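PDB 3VZH: pre-crRNA processing endonuclease from Streptococcus pyogenes serotype M1, which probably acts as the Cas5d endoribonuclease of a type I-C CRISPR system, cutting precursor transcripts into CRISPR RNAs for defence against mobile genetic elements. Local coordinates for residues N66-E71 with S90-V95; R17-N22 with L139-C144; V36-A41 with G171-S176. All coordinates share one frame; numbering follows the deposited sequence.

Contact 1 (N66-E71 with S90-V95)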
loop_
_atom_site.group_PDB
_atom_site.type_symbol
_atom_site.label_atom_id
_atom_site.label_comp_id
_atom_site.label_asym_id
_atom_site.label_seq_id
_atom_site.Cartn_x
_atom_site.Cartn_y
_atom_site.Cartn_z
ATOM N N ASN A 66 -0.214 -11.506 -9.529
ATOM C CA ASN A 66 0.078 -12.967 -9.522
ATOM C C ASN A 66 -1.038 -13.781 -8.877
ATOM O O ASN A 66 -1.618 -13.323 -7.848
ATOM C CB ASN A 66 1.392 -13.320 -8.775
ATOM C CG ASN A 66 2.632 -12.989 -9.587
ATOM O OD1 ASN A 66 2.512 -12.498 -10.718
ATOM N ND2 ASN A 66 3.852 -13.219 -8.995
ATOM N N GLN A 67 -1.234 -14.992 -9.421
ATOM C CA GLN A 67 -1.956 -16.061 -8.705
ATOM C C GLN A 67 -1.694 -15.988 -7.171
ATOM O O GLN A 67 -0.549 -15.962 -6.680
ATOM C CB GLN A 67 -1.568 -17.415 -9.271
ATOM C CG GLN A 67 -2.232 -18.567 -8.539
ATOM C CD GLN A 67 -1.917 -19.876 -9.218
ATOM O OE1 GLN A 67 -1.270 -19.933 -10.272
ATOM N NE2 GLN A 67 -2.408 -20.901 -8.663
ATOM N N ILE A 68 -2.759 -16.085 -6.393
ATOM C CA ILE A 68 -2.652 -16.105 -4.933
ATOM C C ILE A 68 -2.296 -17.529 -4.477
ATOM O O ILE A 68 -3.040 -18.454 -4.797
ATOM C CB ILE A 68 -3.969 -15.657 -4.295
ATOM C CG1 ILE A 68 -4.227 -14.130 -4.557
ATOM C CG2 ILE A 68 -4.028 -15.923 -2.771
ATOM C CD1 ILE A 68 -5.672 -13.770 -4.312
ATOM N N GLN A 69 -1.142 -17.677 -3.813
ATOM C CA GLN A 69 -0.613 -18.989 -3.399
ATOM C C GLN A 69 -0.108 -18.758 -1.998
ATOM O O GLN A 69 0.260 -17.635 -1.681
ATOM C CB GLN A 69 0.607 -19.315 -4.292
ATOM C CG GLN A 69 0.285 -19.542 -5.772
ATOM C CD GLN A 69 1.482 -20.102 -6.533
ATOM O OE1 GLN A 69 1.589 -21.304 -6.694
ATOM N NE2 GLN A 69 2.381 -19.241 -6.981
ATOM N N THR A 70 -0.154 -19.780 -1.158
ATOM C CA THR A 70 0.303 -19.635 0.202
ATOM C C THR A 70 1.293 -20.749 0.538
ATOM O O THR A 70 1.350 -21.784 -0.153
ATOM C CB THR A 70 -0.879 -19.682 1.212
ATOM O OG1 THR A 70 -1.432 -20.995 1.265
ATOM C CG2 THR A 70 -2.022 -18.638 0.825
ATOM N N GLU A 71 2.038 -20.513 1.631
ATOM C CA GLU A 71 3.007 -21.442 2.126
ATOM C C GLU A 71 2.948 -21.389 3.611
ATOM O O GLU A 71 2.778 -20.333 4.207
ATOM C CB GLU A 71 4.412 -21.053 1.685
ATOM C CG GLU A 71 4.605 -21.248 0.199
ATOM C CD GLU A 71 4.907 -22.702 -0.173
ATOM O OE1 GLU A 71 4.962 -23.001 -1.371
ATOM O OE2 GLU A 71 5.111 -23.553 0.709
ATOM N N SER A 90 0.984 -18.669 8.119
ATOM C CA SER A 90 0.671 -18.914 6.680
ATOM C C SER A 90 1.000 -17.660 5.874
ATOM O O SER A 90 0.370 -16.592 6.071
ATOM C CB SER A 90 -0.835 -19.362 6.461
ATOM O OG SER A 90 -1.157 -19.463 5.005
ATOM N N TYR A 91 1.958 -17.772 4.962
ATOM C CA TYR A 91 2.384 -16.652 4.107
ATOM C C TYR A 91 1.803 -16.687 2.701
ATOM O O TYR A 91 1.569 -17.727 2.196
ATOM C CB TYR A 91 3.929 -16.733 3.916
ATOM C CG TYR A 91 4.693 -16.465 5.170
ATOM C CD1 TYR A 91 5.060 -15.139 5.509
ATOM C CD2 TYR A 91 5.100 -17.532 6.018
ATOM C CE1 TYR A 91 5.768 -14.883 6.688
ATOM C CE2 TYR A 91 5.812 -17.274 7.221
ATOM C CZ TYR A 91 6.157 -15.952 7.536
ATOM O OH TYR A 91 6.870 -15.650 8.692
ATOM N N LEU A 92 1.631 -15.528 2.070
ATOM C CA LEU A 92 1.504 -15.527 0.603
ATOM C C LEU A 92 2.849 -15.817 0.036
ATOM O O LEU A 92 3.898 -15.384 0.581
ATOM C CB LEU A 92 1.029 -14.109 0.203
ATOM C CG LEU A 92 -0.427 -13.812 0.598
ATOM C CD1 LEU A 92 -0.653 -12.280 0.412
ATOM C CD2 LEU A 92 -1.315 -14.616 -0.407
ATOM N N SER A 93 2.855 -16.370 -1.184
ATOM C CA SER A 93 4.075 -16.696 -1.837
ATOM C C SER A 93 4.139 -16.070 -3.233
ATOM O O SER A 93 3.122 -15.931 -3.873
ATOM C CB SER A 93 4.077 -18.234 -2.006
ATOM O OG SER A 93 5.269 -18.585 -2.598
ATOM N N ASP A 94 5.331 -15.659 -3.671
ATOM C CA ASP A 94 5.567 -15.182 -5.056
ATOM C C ASP A 94 4.562 -14.075 -5.521
ATOM O O ASP A 94 3.712 -14.263 -6.373
ATOM C CB ASP A 94 5.592 -16.379 -6.006
ATOM C CG ASP A 94 6.143 -16.023 -7.340
ATOM O OD1 ASP A 94 6.576 -14.889 -7.501
ATOM O OD2 ASP A 94 6.039 -16.795 -8.309
ATOM N N VAL A 95 4.618 -12.928 -4.855
ATOM C CA VAL A 95 3.639 -11.822 -4.982
ATOM C C VAL A 95 4.241 -10.741 -5.854
ATOM O O VAL A 95 5.502 -10.509 -5.805
ATOM C CB VAL A 95 3.194 -11.270 -3.605
ATOM C CG1 VAL A 95 2.516 -12.416 -2.788
ATOM C CG2 VAL A 95 4.370 -10.611 -2.818
HETATM O O HOH W 1 0.481 -15.163 -4.242
HETATM O O HOH W 2 2.127 -16.449 -7.350
HETATM O O HOH W 3 5.456 -19.426 -7.722
HETATM O O HOH W 4 -0.881 -22.106 3.736
HETATM O O HOH W 5 4.530 -21.155 -3.364
#
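Glu71 and Tyr91 are paired in the small three-stranded antiparallel sheet in which strand 88-93 runs between strands 70-74 and 17-18. They form a hydrogen-bonded pair: Glu71 N donates to Tyr91 O at 2.9 Å, and Tyr91 N donates back to Glu71 O at 2.8 Å. Next along is the non-hydrogen-bonded pair Thr70 and Leu92, beyond which Ser93 N binds Gln69 O at 2.9 Å. On the face carrying Glu71 and Ser93, Glu71 CG lies 3.8 Å from Ser93 CB; the bend of the glutamate chain (chi2 -81°) brings OE1 to a water shared with Ser93 OG. Leu92 points to the other side, where its CD2 meets Ile68 CG2 at 3.8 Å and its side chain also packs on Ala18 and Phe20. A further water joins Thr70 OG1 to Ser90 OG.

On the N-terminal side of Gln69 the direct pairing of the sheet gives way to water. One molecule accepts from Gln69 N and donates to both Gln67 O and Ser93 O; a second accepts from Gln69 NE2 and donates to Gln67 O and Asp94 O. A third ties the same NE2 more distantly to Asp94 OD2. Asp94, with positive phi, turns the corner that takes the chain from this sheet into strand 95-105 of the large one. Its carbonyl oxygen is gripped directly as well: Asn66 ND2 donates to Asp94 O at 2.8 Å, almost straight (171°), with the acceptor in the amide plane of Asn66 but the donor above the Asp94 carbonyl plane. The Asn66 amide and the Asp94 carboxylate stand steeply against each other, and ND2 remains 3.5 Å from OD1.

Contact 2 (R17-N22 with L139-C144)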
loop_
_atom_site.group_PDB
_atom_site.type_symbol
_atom_site.label_atom_id
_atom_site.label_comp_id
_atom_site.label_asym_id
_atom_site.label_seq_id
_atom_site.Cartn_x
_atom_site.Cartn_y
_atom_site.Cartn_z
ATOM N N ARG A 17 7.841 -13.810 -0.278
ATOM C CA ARG A 17 6.868 -14.018 0.785
ATOM C C ARG A 17 6.255 -12.684 1.222
ATOM O O ARG A 17 6.926 -11.629 1.157
ATOM C CB ARG A 17 7.584 -14.601 2.001
ATOM C CG ARG A 17 8.135 -16.018 1.730
ATOM C CD ARG A 17 6.988 -17.003 1.492
ATOM N NE ARG A 17 7.404 -18.407 1.559
ATOM C CZ ARG A 17 7.725 -19.145 0.513
ATOM N NH1 ARG A 17 7.724 -18.618 -0.718
ATOM N NH2 ARG A 17 8.073 -20.434 0.713
ATOM N N ALA A 18 5.002 -12.743 1.662
ATOM C CA ALA A 18 4.290 -11.582 2.224
ATOM C C ALA A 18 3.422 -12.092 3.366
ATOM O O ALA A 18 2.992 -13.272 3.364
ATOM C CB ALA A 18 3.420 -10.861 1.164
ATOM N N LEU A 19 3.205 -11.224 4.343
ATOM C CA LEU A 19 2.347 -11.557 5.486
ATOM C C LEU A 19 1.583 -10.306 5.840
ATOM O O LEU A 19 2.093 -9.453 6.600
ATOM C CB LEU A 19 3.149 -12.031 6.706
ATOM C CG LEU A 19 2.363 -12.400 7.972
ATOM C CD1 LEU A 19 1.402 -13.521 7.604
ATOM C CD2 LEU A 19 3.249 -12.844 9.160
ATOM N N PHE A 20 0.328 -10.237 5.411
ATOM C CA PHE A 20 -0.504 -9.029 5.704
ATOM C C PHE A 20 -1.460 -9.372 6.819
ATOM O O PHE A 20 -2.365 -10.157 6.636
ATOM C CB PHE A 20 -1.252 -8.686 4.402
ATOM C CG PHE A 20 -0.315 -8.316 3.304
ATOM C CD1 PHE A 20 0.623 -7.296 3.500
ATOM C CD2 PHE A 20 -0.350 -8.946 2.062
ATOM C CE1 PHE A 20 1.516 -6.939 2.538
ATOM C CE2 PHE A 20 0.563 -8.547 1.076
ATOM C CZ PHE A 20 1.466 -7.541 1.320
ATOM N N THR A 21 -1.273 -8.839 8.018
ATOM C CA THR A 21 -2.156 -9.330 9.078
ATOM C C THR A 21 -3.204 -8.257 9.484
ATOM O O THR A 21 -3.216 -7.100 8.971
ATOM C CB THR A 21 -1.324 -9.737 10.295
ATOM O OG1 THR A 21 -0.521 -8.608 10.645
ATOM C CG2 THR A 21 -0.408 -10.879 9.885
ATOM N N ASN A 22 -4.027 -8.646 10.456
ATOM C CA ASN A 22 -5.025 -7.795 11.045
ATOM C C ASN A 22 -4.519 -7.463 12.444
ATOM O O ASN A 22 -4.540 -8.339 13.287
ATOM C CB ASN A 22 -6.358 -8.553 11.148
ATOM C CG ASN A 22 -7.369 -7.851 12.051
ATOM O OD1 ASN A 22 -7.187 -6.691 12.440
ATOM N ND2 ASN A 22 -8.423 -8.559 12.404
ATOM N N LEU A 139 7.147 -6.634 3.208
ATOM C CA LEU A 139 5.791 -6.975 2.743
ATOM C C LEU A 139 4.945 -7.492 3.912
ATOM O O LEU A 139 4.790 -8.739 4.110
ATOM C CB LEU A 139 5.859 -8.027 1.628
ATOM C CG LEU A 139 6.711 -7.577 0.476
ATOM C CD1 LEU A 139 6.782 -8.539 -0.718
ATOM C CD2 LEU A 139 6.248 -6.178 -0.020
ATOM N N GLY A 140 4.504 -6.542 4.750
ATOM C CA GLY A 140 3.563 -6.796 5.805
ATOM C C GLY A 140 4.300 -7.125 7.089
ATOM O O GLY A 140 3.808 -6.851 8.173
ATOM N N THR A 141 5.464 -7.737 6.978
ATOM C CA THR A 141 6.297 -8.056 8.138
ATOM C C THR A 141 7.810 -8.039 7.878
ATOM O O THR A 141 8.224 -8.235 6.739
ATOM C CB THR A 141 5.893 -9.449 8.649
ATOM O OG1 THR A 141 6.450 -9.648 9.931
ATOM C CG2 THR A 141 6.416 -10.502 7.712
ATOM N N ARG A 142 8.648 -7.860 8.924
ATOM C CA ARG A 142 10.114 -7.691 8.732
ATOM C C ARG A 142 10.892 -8.835 8.089
ATOM O O ARG A 142 11.959 -8.610 7.506
ATOM C CB ARG A 142 10.846 -7.175 9.993
ATOM C CG ARG A 142 11.422 -5.752 9.902
ATOM C CD ARG A 142 11.658 -5.102 11.271
ATOM N NE ARG A 142 12.743 -4.090 11.316
ATOM C CZ ARG A 142 12.630 -2.815 10.897
ATOM N NH1 ARG A 142 11.496 -2.357 10.396
ATOM N NH2 ARG A 142 13.660 -1.986 10.978
ATOM N N GLU A 143 10.384 -10.062 8.150
ATOM C CA GLU A 143 11.142 -11.160 7.529
ATOM C C GLU A 143 10.856 -11.294 6.042
ATOM O O GLU A 143 11.423 -12.159 5.390
ATOM C CB GLU A 143 10.904 -12.505 8.247
ATOM C CG GLU A 143 9.527 -13.148 8.031
ATOM C CD GLU A 143 8.467 -12.657 9.012
ATOM O OE1 GLU A 143 8.660 -11.599 9.672
ATOM O OE2 GLU A 143 7.409 -13.313 9.113
ATOM N N CYS A 144 10.030 -10.395 5.500
ATOM C CA CYS A 144 9.559 -10.549 4.169
ATOM C C CYS A 144 10.079 -9.359 3.392
ATOM O O CYS A 144 9.409 -8.353 3.315
ATOM C CB CYS A 144 7.996 -10.579 4.166
ATOM S SG CYS A 144 7.272 -12.073 4.978
#
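Leu19 N donates a nearly straight hydrogen bond (3.0 Å, 169°) to Leu139 O, the one bond that pins the residue after strand 17-18 to the loop leading towards strand 147-150. Around it the two backbones fit closely. Gly140, with positive phi and no side chain, forms the hollow: its CA comes within 3.1 Å of Leu19 O in a CA-H...O contact, while the Phe20 ring settles obliquely beside it, CE1 3.7 Å from Gly140 N. On one side of the bond Ala18 CB abuts Leu139 CB at 3.8 Å, and Leu139 extends its CD1 alongside Arg17 O. On the other, the methyl CG2 of Thr141 presses on Leu19 CB at 3.7 Å. That methyl sits between the backbone N and carbonyl carbon, leaving OG1 anti to the backbone N (chi1 -167°), where it donates to Glu143 OE1 within the type I turn from Thr141 to Cys144. Cys144 closes the far end, its CB 3.4 Å from Arg17 O and its SG 3.9 Å from Arg17 CB.

Strand 88-93 flanks the site: Leu19 and Cys144 rest on Tyr91, whose hydroxyl probably hydrogen-bonds Glu143 OE2, though at a doubtfully short distance. Helix 39-49 brings Ala41 to Phe20 and Ile45 to Leu139, and Val95 of strand 95-105 touches both Ala18 and Leu139.

Contact 3 (V36-A41 with G171-S176)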
loop_
_atom_site.group_PDB
_atom_site.type_symbol
_atom_site.label_atom_id
_atom_site.label_comp_id
_atom_site.label_asym_id
_atom_site.label_seq_id
_atom_site.Cartn_x
_atom_site.Cartn_y
_atom_site.Cartn_z
ATOM N N VAL A 36 -4.600 -10.566 0.183
ATOM C CA VAL A 36 -4.059 -9.459 -0.595
ATOM C C VAL A 36 -3.569 -8.403 0.426
ATOM O O VAL A 36 -3.873 -8.485 1.613
ATOM C CB VAL A 36 -5.112 -8.843 -1.569
ATOM C CG1 VAL A 36 -5.643 -9.896 -2.565
ATOM C CG2 VAL A 36 -6.271 -8.306 -0.783
ATOM N N PRO A 37 -2.808 -7.384 -0.040
ATOM C CA PRO A 37 -2.354 -6.394 0.962
ATOM C C PRO A 37 -3.464 -5.553 1.614
ATOM O O PRO A 37 -4.531 -5.377 1.031
ATOM C CB PRO A 37 -1.362 -5.501 0.197
ATOM C CG PRO A 37 -1.235 -6.093 -1.205
ATOM C CD PRO A 37 -2.394 -7.045 -1.414
ATOM N N THR A 38 -3.277 -5.140 2.863
ATOM C CA THR A 38 -4.158 -4.122 3.453
ATOM C C THR A 38 -3.669 -2.705 2.988
ATOM O O THR A 38 -2.454 -2.520 2.585
ATOM C CB THR A 38 -4.100 -4.168 4.982
ATOM O OG1 THR A 38 -2.740 -3.993 5.349
ATOM C CG2 THR A 38 -4.663 -5.522 5.507
ATOM N N ARG A 39 -4.558 -1.704 3.034
ATOM C CA ARG A 39 -4.155 -0.334 2.731
ATOM C C ARG A 39 -3.005 0.087 3.629
ATOM O O ARG A 39 -1.997 0.698 3.168
ATOM C CB ARG A 39 -5.285 0.661 2.813
ATOM C CG ARG A 39 -4.924 1.870 1.936
ATOM C CD ARG A 39 -5.451 3.183 2.458
ATOM N NE ARG A 39 -5.685 4.048 1.327
ATOM C CZ ARG A 39 -6.290 5.211 1.402
ATOM N NH1 ARG A 39 -6.680 5.664 2.590
ATOM N NH2 ARG A 39 -6.495 5.906 0.291
ATOM N N GLN A 40 -3.161 -0.255 4.904
ATOM C CA GLN A 40 -2.050 0.004 5.895
ATOM C C GLN A 40 -0.667 -0.540 5.436
ATOM O O GLN A 40 0.333 0.178 5.498
ATOM C CB GLN A 40 -2.359 -0.487 7.294
ATOM C CG GLN A 40 -1.441 0.112 8.399
ATOM C CD GLN A 40 -1.818 1.572 8.750
ATOM O OE1 GLN A 40 -2.536 1.843 9.744
ATOM N NE2 GLN A 40 -1.316 2.538 7.945
ATOM N N ALA A 41 -0.574 -1.787 4.967
ATOM C CA ALA A 41 0.705 -2.331 4.595
ATOM C C ALA A 41 1.190 -1.562 3.363
ATOM O O ALA A 41 2.416 -1.329 3.222
ATOM C CB ALA A 41 0.562 -3.777 4.172
ATOM N N GLY A 171 -14.339 -9.909 1.494
ATOM C CA GLY A 171 -15.008 -9.767 2.843
ATOM C C GLY A 171 -14.399 -8.622 3.576
ATOM O O GLY A 171 -13.671 -7.816 3.005
ATOM N N ILE A 172 -14.590 -8.584 4.890
ATOM C CA ILE A 172 -14.144 -7.433 5.624
ATOM C C ILE A 172 -12.652 -7.528 5.932
ATOM O O ILE A 172 -12.176 -8.534 6.466
ATOM C CB ILE A 172 -14.876 -7.379 6.986
ATOM C CG1 ILE A 172 -16.389 -7.398 6.779
ATOM C CG2 ILE A 172 -14.536 -6.072 7.683
ATOM C CD1 ILE A 172 -16.937 -6.204 5.999
ATOM N N MET A 173 -11.892 -6.499 5.594
ATOM C CA MET A 173 -10.434 -6.470 5.824
ATOM C C MET A 173 -10.097 -5.260 6.650
ATOM O O MET A 173 -10.690 -4.167 6.460
ATOM C CB MET A 173 -9.704 -6.336 4.460
ATOM C CG MET A 173 -9.668 -7.682 3.751
ATOM S SD MET A 173 -8.619 -7.689 2.248
ATOM C CE MET A 173 -7.082 -7.491 3.165
ATOM N N PHE A 174 -9.138 -5.403 7.551
ATOM C CA PHE A 174 -8.471 -4.231 8.124
ATOM C C PHE A 174 -8.076 -3.246 7.014
ATOM O O PHE A 174 -7.545 -3.643 5.958
ATOM C CB PHE A 174 -7.266 -4.671 8.939
ATOM C CG PHE A 174 -6.512 -3.549 9.557
ATOM C CD1 PHE A 174 -5.234 -3.248 9.105
ATOM C CD2 PHE A 174 -7.061 -2.779 10.578
ATOM C CE1 PHE A 174 -4.512 -2.177 9.659
ATOM C CE2 PHE A 174 -6.337 -1.724 11.163
ATOM C CZ PHE A 174 -5.049 -1.424 10.693
ATOM N N HIS A 175 -8.390 -1.957 7.231
ATOM C CA HIS A 175 -8.053 -0.896 6.289
ATOM C C HIS A 175 -6.867 -0.140 6.854
ATOM O O HIS A 175 -5.789 -0.174 6.276
ATOM C CB HIS A 175 -9.235 0.053 6.185
ATOM C CG HIS A 175 -9.054 1.214 5.224
ATOM N ND1 HIS A 175 -8.438 2.367 5.578
ATOM C CD2 HIS A 175 -9.515 1.395 3.905
ATOM C CE1 HIS A 175 -8.484 3.230 4.517
ATOM N NE2 HIS A 175 -9.173 2.637 3.524
ATOM N N SER A 176 -7.051 0.542 7.986
ATOM C CA SER A 176 -5.960 1.302 8.605
ATOM C C SER A 176 -6.353 1.803 9.966
ATOM O O SER A 176 -7.517 1.706 10.356
ATOM C CB SER A 176 -5.525 2.484 7.719
ATOM O OG SER A 176 -6.625 3.239 7.247
HETATM O O HOH W 6 -7.334 -2.785 3.398
HETATM O O HOH W 7 -5.310 4.944 5.136
#
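The start of helix 39-49 is fastened to strand 173-178 by Gln40, whose N donates to His175 O at 3.0 Å. This helix is the first of the beta-alpha-beta-beta-alpha-beta order seen in strands 9-15, 55-64, 95-105 and 147-150 and helices 39-49 and 118-130, consistent with an RRM-like fold. Thr38 is its N-cap, OG1 accepting from Ala41 N, and the strand answers with a classic beta bulge, His175 and Ser176 both facing Tyr190.

The tightly packed part centres on Met173 and Phe174. Met173 crosses Val36 at about a right angle, SD 3.9 Å from Val36 CG2, and a bend at chi3 (68°) turns its methyl CE towards both Val36 O and Thr38 CG2. Val36 O, buried here, has no polar partner in the model; the Met173 methyl CE lies 3.7 Å from it, and the Phe20 ring also packs against it. Thr38 CG2 in turn lies 3.5 Å from Phe174 O and near the edge of the Phe174 ring, while Gln40 CB approaches ring atom CE1 obliquely at 3.6 Å.

Water takes part on the other side. One molecule accepts from Arg39 N and donates to Phe174 O, filling in where the backbones do not meet directly. The Arg39 chain runs beside His175 in the same direction, CD 3.7 Å from His175 CE1, with guanidinium and ring planes 56° apart; NH2 reaches Val59 O. Another water links Arg39 NH1 to Ser176 OG. Gln40 lays its amide by Ser176 and gives OE1 to Phe177 N. The His175 ring is held at both nitrogens, NE2 by Lys204 O and ND1 by Ser176 OG, which lies in the ring plane 2.6 Å from ND1.

In the fold
Contacts 1 and 2 meet in the small three-stranded sheet, their centres about 11 Å apart, because strand 17-18 of contact 2 neighbours strand 88-93 of contact 1. Contact 3 lies nearer the middle of the chain, its centre about 12 Å from contact 2 and 16 Å from contact 1. Phe20 bridges contacts 2 and 3 by packing on Pro37 and Ala41, whereas Ile68 and Val36 give contacts 1 and 3 a slighter touch. Along the chain, 17-22 precedes 36-41, then both segments of contact 1, then 139-144 and 171-176, so contacts 2 and 3 interlock. Contact 3 joins helix 39-49 to the large sheet; contact 1 builds the small sheet, on which contact 2 packs a loop.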